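Local structure of gamma-glutamyl-gamma-aminobutyrate hydrolase PuuD (6VTV) at residues H51-P56 with E60-K65; P64-I69 with M101-A106; V78-Y83 with G87-A92; V163-E166 with L171-L174; F181-L186 with L208-S213. The protein hydrolyses the gamma-glutamyl linkage of gamma-glutamyl-gamma-aminobutyrate, releasing glutamate in the last step from putrescine to 4-aminobutanoate. All coordinates share one frame; numbering follows the deposited sequence.

Interaction 1 of 5, residues H51-P56 with E60-K65; sequences HALAEP and EQLLPK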
# COMPACT_ATOMS: atom_id res chain seq x y z
N HIS B 51 2.02 5.65 6.29
CA HIS B 51 2.22 6.89 7.02
C HIS B 51 3.51 6.90 7.82
O HIS B 51 4.04 7.98 8.11
CB HIS B 51 1.03 7.15 7.95
CG HIS B 51 -0.27 7.36 7.23
ND1 HIS B 51 -1.48 7.39 7.88
CD2 HIS B 51 -0.53 7.56 5.92
CE1 HIS B 51 -2.44 7.59 6.99
NE2 HIS B 51 -1.90 7.69 5.80
N ALA B 52 4.03 5.73 8.19
CA ALA B 52 5.29 5.68 8.93
C ALA B 52 6.46 6.22 8.11
O ALA B 52 7.48 6.61 8.70
CB ALA B 52 5.59 4.24 9.37
N LEU B 53 6.34 6.25 6.79
CA LEU B 53 7.39 6.78 5.93
C LEU B 53 7.54 8.29 6.06
O LEU B 53 8.50 8.85 5.51
CB LEU B 53 7.12 6.41 4.48
CG LEU B 53 7.14 4.90 4.20
CD1 LEU B 53 7.06 4.64 2.71
CD2 LEU B 53 8.38 4.27 4.80
N ALA B 54 6.62 8.97 6.76
CA ALA B 54 6.77 10.40 7.00
C ALA B 54 7.98 10.71 7.86
O ALA B 54 8.38 11.87 7.95
CB ALA B 54 5.50 10.95 7.65
N GLU B 55 8.56 9.70 8.51
CA GLU B 55 9.79 9.89 9.26
C GLU B 55 10.87 10.44 8.33
O GLU B 55 11.10 9.87 7.25
CB GLU B 55 10.23 8.57 9.89
CG GLU B 55 11.05 8.72 11.16
CD GLU B 55 12.44 9.23 10.90
OE1 GLU B 55 13.05 8.79 9.91
OE2 GLU B 55 12.93 10.08 11.68
N PRO B 56 11.53 11.54 8.70
CA PRO B 56 12.44 12.20 7.74
C PRO B 56 13.55 11.31 7.20
O PRO B 56 13.84 11.36 6.00
CB PRO B 56 13.00 13.37 8.56
CG PRO B 56 11.93 13.67 9.55
CD PRO B 56 11.34 12.34 9.92
N GLU B 60 13.75 10.61 3.11
CA GLU B 60 14.89 11.03 2.30
C GLU B 60 15.49 9.87 1.52
O GLU B 60 16.01 10.06 0.42
CB GLU B 60 15.95 11.69 3.18
CG GLU B 60 15.56 13.06 3.71
CD GLU B 60 15.73 14.15 2.67
OE1 GLU B 60 14.71 14.57 2.07
OE2 GLU B 60 16.88 14.60 2.46
N GLN B 61 15.45 8.66 2.09
CA GLN B 61 15.98 7.50 1.38
C GLN B 61 15.07 7.06 0.24
O GLN B 61 15.55 6.50 -0.75
CB GLN B 61 16.19 6.34 2.36
CG GLN B 61 17.31 6.56 3.36
CD GLN B 61 17.39 5.44 4.38
OE1 GLN B 61 17.90 4.36 4.10
NE2 GLN B 61 16.89 5.70 5.58
N LEU B 62 13.76 7.30 0.37
CA LEU B 62 12.80 6.81 -0.61
C LEU B 62 12.63 7.74 -1.80
O LEU B 62 12.44 7.28 -2.93
CB LEU B 62 11.44 6.59 0.07
CG LEU B 62 10.32 6.00 -0.80
CD1 LEU B 62 10.83 4.82 -1.62
CD2 LEU B 62 9.14 5.61 0.05
N LEU B 63 12.68 9.05 -1.57
CA LEU B 63 12.43 10.02 -2.63
C LEU B 63 13.25 9.81 -3.90
O LEU B 63 12.68 9.94 -4.99
CB LEU B 63 12.64 11.44 -2.09
CG LEU B 63 11.59 11.93 -1.09
CD1 LEU B 63 12.10 13.15 -0.36
CD2 LEU B 63 10.26 12.21 -1.77
N PRO B 64 14.55 9.50 -3.85
CA PRO B 64 15.29 9.27 -5.10
C PRO B 64 14.74 8.12 -5.93
O PRO B 64 15.00 8.07 -7.14
CB PRO B 64 16.72 8.97 -4.62
CG PRO B 64 16.81 9.64 -3.30
CD PRO B 64 15.46 9.49 -2.68
N LYS B 65 13.99 7.20 -5.33
CA LYS B 65 13.43 6.07 -6.04
C LYS B 65 12.03 6.33 -6.58
O LYS B 65 11.46 5.46 -7.24
CB LYS B 65 13.43 4.83 -5.13
CG LYS B 65 14.82 4.32 -4.82
CD LYS B 65 14.86 3.51 -3.53
CE LYS B 65 16.27 3.01 -3.25
NZ LYS B 65 16.40 2.45 -1.88
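The flat group at the centre of this contact is the carbonyl of P56, and E60 covers its oxygen end. E60 N donates to P56 O at 3.0 Å. The start of the E60 side chain leans over the same oxygen: CG of E60 is 3.3 Å from P56 O. Beyond CG the chain bends at chi2 (-79°), and the carboxylate ends in a salt bridge with R110. The backbone bond is the i to i+4 bond of an alpha-helix and belongs to the first turn of helix 56-62. Proline fits this position because its missing N-H is not needed in the first turn. E55 just before it is the N-cap, its OE1 taking the backbone N-H of L58 and also bonding S57 OG. The helix belongs to a beta-alpha-beta crossover from strand 45-49 to strand 68-71, both parallel to strand 13-23 of the central sheet, in the class I glutamine amidotransferase fold. A second, apolar touch lies further along, where L53 and L62 meet with their side chains at about a right angle. L53 CD1 is 3.5 Å from L62 CD2. L62 reaches across because its CG swings anti to the backbone N (chi1 -177°). In the homodimer this corner is covered from outside: L53 also packs on L45 of the second subunit, and Q61 OE1 accepts a hydrogen bond from N11 N of that subunit.

Interaction 2 of 5, residues P64-I69 with M101-A106; sequences PKLDGI and MAIINA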
# COMPACT_ATOMS: atom_id res chain seq x y z
N PRO B 64 14.55 9.50 -3.85
CA PRO B 64 15.29 9.27 -5.10
C PRO B 64 14.74 8.12 -5.93
O PRO B 64 15.00 8.07 -7.14
CB PRO B 64 16.72 8.97 -4.62
CG PRO B 64 16.81 9.64 -3.30
CD PRO B 64 15.46 9.49 -2.68
N LYS B 65 13.99 7.20 -5.33
CA LYS B 65 13.43 6.07 -6.04
C LYS B 65 12.03 6.33 -6.58
O LYS B 65 11.46 5.46 -7.24
CB LYS B 65 13.43 4.83 -5.13
CG LYS B 65 14.82 4.32 -4.82
CD LYS B 65 14.86 3.51 -3.53
CE LYS B 65 16.27 3.01 -3.25
NZ LYS B 65 16.40 2.45 -1.88
N LEU B 66 11.47 7.51 -6.31
CA LEU B 66 10.14 7.87 -6.80
C LEU B 66 10.27 8.81 -7.98
O LEU B 66 10.97 9.83 -7.90
CB LEU B 66 9.32 8.52 -5.69
CG LEU B 66 9.13 7.71 -4.41
CD1 LEU B 66 8.46 8.55 -3.33
CD2 LEU B 66 8.33 6.45 -4.69
N ASP B 67 9.59 8.48 -9.08
CA ASP B 67 9.52 9.35 -10.24
C ASP B 67 8.29 10.25 -10.25
O ASP B 67 8.19 11.13 -11.10
CB ASP B 67 9.56 8.52 -11.53
CG ASP B 67 10.70 7.52 -11.55
OD1 ASP B 67 11.86 7.93 -11.31
OD2 ASP B 67 10.44 6.33 -11.82
N GLY B 68 7.37 10.04 -9.31
CA GLY B 68 6.18 10.86 -9.22
C GLY B 68 5.46 10.59 -7.92
O GLY B 68 5.59 9.52 -7.32
N ILE B 69 4.70 11.60 -7.48
CA ILE B 69 3.93 11.53 -6.24
C ILE B 69 2.45 11.58 -6.59
O ILE B 69 2.03 12.43 -7.39
CB ILE B 69 4.31 12.66 -5.27
CG1 ILE B 69 5.81 12.63 -4.97
CG2 ILE B 69 3.52 12.54 -3.97
CD1 ILE B 69 6.32 11.29 -4.50
N MET B 101 1.94 16.42 3.88
CA MET B 101 2.67 17.68 3.99
C MET B 101 4.16 17.48 3.76
O MET B 101 4.80 18.28 3.06
CB MET B 101 2.43 18.32 5.36
CG MET B 101 0.98 18.72 5.63
SD MET B 101 0.32 19.87 4.41
CE MET B 101 -1.04 18.92 3.76
N ALA B 102 4.73 16.41 4.32
CA ALA B 102 6.16 16.19 4.19
C ALA B 102 6.54 15.85 2.76
O ALA B 102 7.53 16.38 2.22
CB ALA B 102 6.61 15.08 5.15
N ILE B 103 5.77 14.98 2.11
CA ILE B 103 6.16 14.52 0.78
C ILE B 103 5.87 15.58 -0.28
O ILE B 103 6.54 15.62 -1.32
CB ILE B 103 5.49 13.18 0.45
CG1 ILE B 103 6.29 12.44 -0.62
CG2 ILE B 103 4.05 13.37 0.02
CD1 ILE B 103 6.03 10.95 -0.67
N ILE B 104 4.89 16.46 -0.05
CA ILE B 104 4.65 17.56 -0.99
C ILE B 104 5.82 18.54 -0.96
O ILE B 104 6.40 18.87 -2.00
CB ILE B 104 3.32 18.27 -0.68
CG1 ILE B 104 2.13 17.39 -1.04
CG2 ILE B 104 3.24 19.59 -1.42
CD1 ILE B 104 0.81 17.91 -0.50
N ASN B 105 6.19 19.00 0.24
CA ASN B 105 7.29 19.95 0.37
C ASN B 105 8.58 19.38 -0.20
O ASN B 105 9.35 20.10 -0.85
CB ASN B 105 7.49 20.32 1.84
CG ASN B 105 6.42 21.26 2.36
OD1 ASN B 105 6.11 22.27 1.73
ND2 ASN B 105 5.84 20.93 3.51
N ALA B 106 8.84 18.10 0.04
CA ALA B 106 10.05 17.48 -0.49
C ALA B 106 10.00 17.38 -2.01
O ALA B 106 10.99 17.66 -2.69
CB ALA B 106 10.24 16.10 0.13
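I69 and I103 point straight at each other, tip to tip, from the strand and from the helix that lies over it. The closest approach is between their terminal methyls, I69 CD1 to I103 CD1 at 3.9 Å, with I69 CD1 also 4.0 Å from I103 CG1. Their shorter branches make a second, looser touch, I69 CG2 to I103 CG2 at 4.1 Å, so each isoleucine uses both arms. On I103 the long arm is extended: CG1 lies anti to the backbone N (chi1 -157°) and CD1 continues outward, which forces CG2 between N and the carbonyl carbon. L66 comes in beside this pair, its CD1 4.3 Å from I103 CD1, and the tip of I103 is thereby held by two residues of 64-69, L66 and I69. The strand is 68-71 of the central sheet, the helix 94-109, packed on one face of the alpha/beta core; L49 and L59 also pack on I103. Meanwhile the backbone of I69 is tied into the sheet through P113 and F115. All three touching side chains are buried, and between these segments the contact is apolar packing, without a hydrogen bond.

Interaction 3 of 5, residues V78-Y83 with G87-A92; sequences VQPHLY and GDEPDA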
# COMPACT_ATOMS: atom_id res chain seq x y z
N VAL B 78 -8.48 17.53 5.88
CA VAL B 78 -7.26 18.01 6.51
C VAL B 78 -7.59 18.66 7.85
O VAL B 78 -8.61 19.34 7.99
CB VAL B 78 -6.54 19.00 5.57
CG1 VAL B 78 -5.25 19.51 6.19
CG2 VAL B 78 -6.27 18.34 4.22
N GLN B 79 -6.73 18.44 8.83
CA GLN B 79 -6.91 19.07 10.14
C GLN B 79 -6.87 20.58 9.99
O GLN B 79 -5.93 21.12 9.39
CB GLN B 79 -5.84 18.60 11.12
CG GLN B 79 -5.93 17.13 11.49
CD GLN B 79 -4.66 16.63 12.16
OE1 GLN B 79 -4.65 16.35 13.36
NE2 GLN B 79 -3.59 16.51 11.39
N PRO B 80 -7.86 21.31 10.52
CA PRO B 80 -7.90 22.76 10.30
C PRO B 80 -6.71 23.51 10.88
O PRO B 80 -6.42 24.62 10.41
CB PRO B 80 -9.21 23.18 10.99
CG PRO B 80 -10.04 21.93 11.01
CD PRO B 80 -9.06 20.81 11.21
N HIS B 81 -6.01 22.96 11.87
CA HIS B 81 -4.86 23.65 12.44
C HIS B 81 -3.67 23.68 11.50
O HIS B 81 -2.74 24.45 11.73
CB HIS B 81 -4.46 23.01 13.77
CG HIS B 81 -3.65 21.76 13.63
ND1 HIS B 81 -4.23 20.51 13.54
CD2 HIS B 81 -2.31 21.56 13.58
CE1 HIS B 81 -3.28 19.60 13.43
NE2 HIS B 81 -2.11 20.21 13.45
N LEU B 82 -3.68 22.86 10.44
CA LEU B 82 -2.58 22.88 9.48
C LEU B 82 -2.61 24.12 8.60
O LEU B 82 -1.58 24.46 8.00
CB LEU B 82 -2.60 21.62 8.62
CG LEU B 82 -2.12 20.35 9.34
CD1 LEU B 82 -2.26 19.14 8.44
CD2 LEU B 82 -0.68 20.51 9.81
N TYR B 83 -3.74 24.81 8.50
CA TYR B 83 -3.81 26.11 7.84
C TYR B 83 -4.27 27.20 8.81
O TYR B 83 -4.94 28.16 8.41
CB TYR B 83 -4.71 26.07 6.60
CG TYR B 83 -6.08 25.45 6.78
CD1 TYR B 83 -6.27 24.08 6.70
CD2 TYR B 83 -7.19 26.26 6.99
CE1 TYR B 83 -7.52 23.52 6.85
CE2 TYR B 83 -8.45 25.70 7.15
CZ TYR B 83 -8.61 24.34 7.07
OH TYR B 83 -9.86 23.78 7.22
N GLY B 87 -10.34 24.33 16.11
CA GLY B 87 -11.39 23.33 16.08
C GLY B 87 -11.04 22.15 15.20
O GLY B 87 -9.99 22.09 14.55
N ASP B 88 -11.95 21.18 15.17
CA ASP B 88 -11.79 19.98 14.37
C ASP B 88 -12.95 19.84 13.40
O ASP B 88 -13.94 20.58 13.45
CB ASP B 88 -11.68 18.73 15.26
CG ASP B 88 -12.91 18.51 16.13
OD1 ASP B 88 -13.83 19.36 16.12
OD2 ASP B 88 -12.96 17.49 16.84
N GLU B 89 -12.82 18.87 12.51
CA GLU B 89 -13.85 18.48 11.56
C GLU B 89 -14.03 16.97 11.65
O GLU B 89 -13.11 16.25 12.05
CB GLU B 89 -13.48 18.89 10.13
CG GLU B 89 -13.62 20.38 9.86
CD GLU B 89 -15.04 20.89 10.06
OE1 GLU B 89 -15.99 20.15 9.71
OE2 GLU B 89 -15.20 22.02 10.55
N PRO B 90 -15.21 16.47 11.29
CA PRO B 90 -15.41 15.01 11.28
C PRO B 90 -14.45 14.33 10.31
O PRO B 90 -14.07 14.90 9.29
CB PRO B 90 -16.87 14.85 10.84
CG PRO B 90 -17.52 16.15 11.18
CD PRO B 90 -16.46 17.20 11.00
N ASP B 91 -14.06 13.11 10.67
CA ASP B 91 -13.21 12.27 9.83
C ASP B 91 -11.86 12.91 9.56
O ASP B 91 -11.63 13.48 8.49
CB ASP B 91 -13.91 11.95 8.51
CG ASP B 91 -15.33 11.44 8.71
OD1 ASP B 91 -15.54 10.61 9.62
OD2 ASP B 91 -16.23 11.87 7.96
N ALA B 92 -10.95 12.82 10.53
CA ALA B 92 -9.58 13.29 10.37
C ALA B 92 -8.64 12.11 10.16
O ALA B 92 -8.92 10.98 10.57
CB ALA B 92 -9.14 14.11 11.58
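The long connection from strand 68-71 to helix 94-109 folds back on itself at the protein surface, and P80 is where its two limbs meet. The carbonyl of G87 lies against the proline ring: G87 O is 3.5 Å from P80 CG, with P80 CB and CD slightly farther off. One oxygen thus touches three ring carbons. E89 approaches the same ring with its aliphatic part, E89 CG standing 4.1 Å from P80 CG while the two side chains cross obliquely. A bend at chi2 (-60°) then turns the carboxylate of E89 aside to a salt bridge with R134, which also donates to D88 O. Further along, Q79 CG meets A92 CB at 4.4 Å, a loose touch, and Q79 NE2 donates to D97 of helix 94-109. The carbonyl oxygen P80 O sits 3.6 Å above the centre of the Y83 ring, just past the 3-10 segment 80-82. No hydrogen bond joins the two limbs directly. What touches is carbon on carbon and carbon on a carbonyl oxygen, so the limbs fit by shape, and the stronger polar ties of these residues run outward to R134 and D97.

Interaction 4 of 5, residues V163-E166 with L171-L174; sequences VQVE and LSAL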
# COMPACT_ATOMS: atom_id res chain seq x y z
N VAL B 163 -16.63 22.73 -15.18
CA VAL B 163 -15.50 23.57 -14.77
C VAL B 163 -14.97 24.27 -16.01
O VAL B 163 -15.02 23.73 -17.13
CB VAL B 163 -14.38 22.76 -14.08
CG1 VAL B 163 -14.85 22.23 -12.73
CG2 VAL B 163 -13.91 21.62 -14.96
N GLN B 164 -14.45 25.48 -15.82
CA GLN B 164 -13.89 26.27 -16.90
C GLN B 164 -12.39 26.43 -16.68
O GLN B 164 -11.96 26.89 -15.61
CB GLN B 164 -14.56 27.64 -16.98
CG GLN B 164 -14.03 28.52 -18.10
CD GLN B 164 -15.06 29.51 -18.59
OE1 GLN B 164 -14.97 30.71 -18.31
NE2 GLN B 164 -16.05 29.03 -19.33
N VAL B 165 -11.60 26.05 -17.68
CA VAL B 165 -10.15 26.08 -17.57
C VAL B 165 -9.66 27.52 -17.61
O VAL B 165 -10.09 28.31 -18.46
CB VAL B 165 -9.50 25.24 -18.68
CG1 VAL B 165 -7.99 25.42 -18.67
CG2 VAL B 165 -9.88 23.78 -18.53
N GLU B 166 -8.77 27.87 -16.68
CA GLU B 166 -8.09 29.16 -16.73
C GLU B 166 -6.88 29.03 -17.66
O GLU B 166 -6.02 28.18 -17.46
CB GLU B 166 -7.65 29.59 -15.34
CG GLU B 166 -7.05 30.99 -15.29
CD GLU B 166 -6.97 31.55 -13.88
OE1 GLU B 166 -8.01 31.57 -13.19
OE2 GLU B 166 -5.87 31.95 -13.46
N LEU B 171 -3.45 22.77 -17.54
CA LEU B 171 -4.65 22.23 -18.17
C LEU B 171 -4.81 22.74 -19.59
O LEU B 171 -5.27 22.00 -20.48
CB LEU B 171 -5.89 22.58 -17.34
CG LEU B 171 -6.03 21.87 -15.99
CD1 LEU B 171 -7.38 22.18 -15.36
CD2 LEU B 171 -5.83 20.37 -16.15
N SER B 172 -4.43 23.99 -19.84
CA SER B 172 -4.51 24.53 -21.19
C SER B 172 -3.55 23.81 -22.13
O SER B 172 -3.88 23.56 -23.30
CB SER B 172 -4.22 26.03 -21.18
OG SER B 172 -5.33 26.75 -20.67
N ALA B 173 -2.35 23.48 -21.65
CA ALA B 173 -1.40 22.75 -22.48
C ALA B 173 -1.86 21.32 -22.71
O ALA B 173 -1.65 20.77 -23.80
CB ALA B 173 -0.01 22.78 -21.83
N LEU B 174 -2.48 20.70 -21.70
CA LEU B 174 -2.93 19.32 -21.84
C LEU B 174 -4.23 19.21 -22.62
O LEU B 174 -4.48 18.17 -23.25
CB LEU B 174 -3.10 18.69 -20.46
CG LEU B 174 -1.82 18.44 -19.65
CD1 LEU B 174 -2.17 18.21 -18.19
CD2 LEU B 174 -1.05 17.25 -20.21
O HOH W 1 -4.52 25.90 -17.71
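V165 meets L171 and S172 through one methyl, and its torsion explains why. With chi1 at 173°, V165 CG1 lies anti to the backbone N and is carried out over the helix, where it touches L171 CB at 3.8 Å. The other methyl, CG2, is left for the F181 ring on the neighbouring strand. S172 turns its hydroxyl beside its own backbone N (chi1 -75°), which puts OG over the same methyl, 3.6 Å from V165 CG1. V165 CG1 therefore touches both the start of one side chain and the hydroxyl of the next. V165 and L171 pass at a slant, and the rest of L171 runs on into the interior, packing on A202 and A211.

The polar part of the contact goes through a water. It accepts from the backbone N-H of S172 at 2.9 Å, measured from S172 N, and probably donates to E166 O at 2.7 Å. The donated bond is the less certain, since this water has more acceptors near it than protons. S172 lies in the first turn of its helix, where backbone N-H groups lack partners within the helix, and the water answers one of them; L171 N, next to it, is bound by E201 OE1. The helix start would tend to strengthen the water as a donor to E166 O. Strand 161-165 sits between strands 180-183 and 198-203, antiparallel to both; helix 170-174 lies in the connection from strand 161-165 to 180-183 and packs L171 on strands 198-203 and 209-214, in the C-terminal half of this glutamine amidotransferase-like fold.

Interaction 5 of 5, residues F181-L186 with L208-S213; sequences FWVNSL and LVEAVS. With MN (manganese (II) ion), chain D.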
# COMPACT_ATOMS: atom_id res chain seq x y z
N PHE B 181 -15.72 21.61 -19.46
CA PHE B 181 -16.11 20.20 -19.49
C PHE B 181 -16.78 19.83 -18.18
O PHE B 181 -16.73 20.58 -17.20
CB PHE B 181 -14.91 19.29 -19.77
CG PHE B 181 -13.72 19.58 -18.90
CD1 PHE B 181 -13.57 18.94 -17.68
CD2 PHE B 181 -12.75 20.48 -19.30
CE1 PHE B 181 -12.47 19.19 -16.88
CE2 PHE B 181 -11.65 20.74 -18.50
CZ PHE B 181 -11.51 20.10 -17.29
N TRP B 182 -17.39 18.65 -18.17
CA TRP B 182 -18.10 18.15 -17.01
C TRP B 182 -17.17 17.34 -16.12
O TRP B 182 -16.30 16.61 -16.60
CB TRP B 182 -19.29 17.28 -17.44
CG TRP B 182 -20.42 18.05 -18.03
CD1 TRP B 182 -20.65 18.27 -19.35
CD2 TRP B 182 -21.48 18.69 -17.32
NE1 TRP B 182 -21.80 19.02 -19.51
CE2 TRP B 182 -22.32 19.29 -18.27
CE3 TRP B 182 -21.80 18.82 -15.96
CZ2 TRP B 182 -23.46 20.01 -17.92
CZ3 TRP B 182 -22.93 19.53 -15.61
CH2 TRP B 182 -23.75 20.12 -16.59
N VAL B 183 -17.36 17.47 -14.81
CA VAL B 183 -16.61 16.70 -13.82
C VAL B 183 -17.59 16.22 -12.75
O VAL B 183 -18.64 16.82 -12.53
CB VAL B 183 -15.48 17.53 -13.17
CG1 VAL B 183 -14.47 17.98 -14.22
CG2 VAL B 183 -16.04 18.72 -12.42
N ASN B 184 -17.23 15.12 -12.09
CA ASN B 184 -17.97 14.71 -10.91
C ASN B 184 -17.58 15.59 -9.73
O ASN B 184 -16.67 16.42 -9.81
CB ASN B 184 -17.74 13.22 -10.61
CG ASN B 184 -16.26 12.86 -10.57
OD1 ASN B 184 -15.41 13.67 -10.21
ND2 ASN B 184 -15.95 11.62 -10.93
N SER B 185 -18.28 15.42 -8.61
CA SER B 185 -18.03 16.25 -7.44
C SER B 185 -18.43 15.46 -6.20
O SER B 185 -19.60 15.08 -6.06
CB SER B 185 -18.81 17.56 -7.52
OG SER B 185 -18.34 18.51 -6.58
N LEU B 186 -17.47 15.22 -5.31
CA LEU B 186 -17.71 14.49 -4.07
C LEU B 186 -16.88 15.11 -2.94
O LEU B 186 -16.01 14.48 -2.34
CB LEU B 186 -17.37 13.00 -4.23
CG LEU B 186 -17.99 12.19 -5.37
CD1 LEU B 186 -17.11 12.25 -6.60
CD2 LEU B 186 -18.21 10.75 -4.94
N LEU B 208 -15.73 28.62 -7.35
CA LEU B 208 -14.89 27.77 -6.51
C LEU B 208 -13.73 27.20 -7.32
O LEU B 208 -13.92 26.69 -8.43
CB LEU B 208 -15.72 26.63 -5.92
CG LEU B 208 -14.96 25.72 -4.94
CD1 LEU B 208 -14.81 26.39 -3.58
CD2 LEU B 208 -15.63 24.36 -4.81
N VAL B 209 -12.53 27.27 -6.75
CA VAL B 209 -11.35 26.73 -7.42
C VAL B 209 -11.44 25.21 -7.41
O VAL B 209 -11.54 24.59 -6.34
CB VAL B 209 -10.07 27.22 -6.74
CG1 VAL B 209 -8.86 26.51 -7.33
CG2 VAL B 209 -9.93 28.73 -6.90
N GLU B 210 -11.41 24.60 -8.59
CA GLU B 210 -11.50 23.16 -8.73
C GLU B 210 -10.20 22.52 -9.21
O GLU B 210 -10.13 21.29 -9.27
CB GLU B 210 -12.64 22.79 -9.69
CG GLU B 210 -14.03 22.93 -9.09
CD GLU B 210 -14.56 21.62 -8.54
OE1 GLU B 210 -14.12 20.55 -9.02
OE2 GLU B 210 -15.41 21.65 -7.62
N ALA B 211 -9.19 23.31 -9.54
CA ALA B 211 -7.91 22.78 -9.98
C ALA B 211 -6.83 23.84 -9.81
O ALA B 211 -7.08 25.02 -10.07
CB ALA B 211 -7.97 22.32 -11.45
N VAL B 212 -5.65 23.41 -9.36
CA VAL B 212 -4.52 24.30 -9.13
C VAL B 212 -3.26 23.64 -9.66
O VAL B 212 -3.23 22.45 -9.95
CB VAL B 212 -4.34 24.65 -7.63
CG1 VAL B 212 -5.48 25.51 -7.13
CG2 VAL B 212 -4.21 23.38 -6.80
N SER B 213 -2.20 24.44 -9.78
CA SER B 213 -0.89 23.93 -10.14
C SER B 213 0.17 24.84 -9.54
O SER B 213 -0.04 26.04 -9.38
CB SER B 213 -0.70 23.81 -11.66
OG SER B 213 -0.40 25.06 -12.24
MN MN D . -16.97 20.18 -7.17
O HOH W 2 -15.57 18.64 -8.15
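S185 and E210 are joined first of all by metal coordination: each gives one oxygen to a bound manganese ion, S185 OG at 2.2 Å and E210 OE2 at 2.2 Å. The two oxygens stand almost opposite each other across the metal, OG-manganese-OE2 being about 172°. A water adds a third ligand at 2.3 Å from the manganese, roughly perpendicular to that axis, and H145, H161 and H187 bring the number to six. E210 binds through one oxygen alone, since its OE1 stays 3.4 Å from the metal. S185 OG reaches the ion by lying anti to its backbone N (chi1 -166°).

The hydrogen bonds run through that same water. It donates to E210 OE1 at 2.6 Å and to N184 O at 3.0 Å, so both protons are used while its oxygen faces the manganese. The second carboxylate oxygen thus fixes the rotation of the group by holding a metal-bound water.

E210 is presented by strand 209-214, which carries a classic beta bulge, in which E210 and A211 both face A202 of strand 198-203. On the other side, strand 180-183 runs out into the loop that holds S185.

Packing is slight: the methyl V183 CG2 comes within 4.3 Å of the carboxylate oxygen E210 OE1. N184 turns its side chain elsewhere, its OD1 accepting the backbone N-H of H226, a predicted active-site residue. The S185 side chain lies about 7 Å from that of H226 and also near C118, the predicted nucleophile.

In the fold
Along the chain, interactions 1 and 2 come first and overlap at P64 and K65. Their centres are 8 Å apart, and L63 packs on I103 and A106, so helices 56-62 and 94-109 form one layer beside strand 68-71. Interaction 3 falls within the 31-residue excursion between the two halves of interaction 2, about 23 Å from it between centres. Interactions 4 and 5 follow in series, 10 Å apart, joined where V163 and V165 meet F181 and V183 on adjacent strands. The latter pair lies about 30 Å from interaction 1, across the chain centre. One mixed sheet runs from interaction 2 to interactions 4 and 5; interaction 1, beside it, faces the second subunit, and interaction 5 holds the manganese.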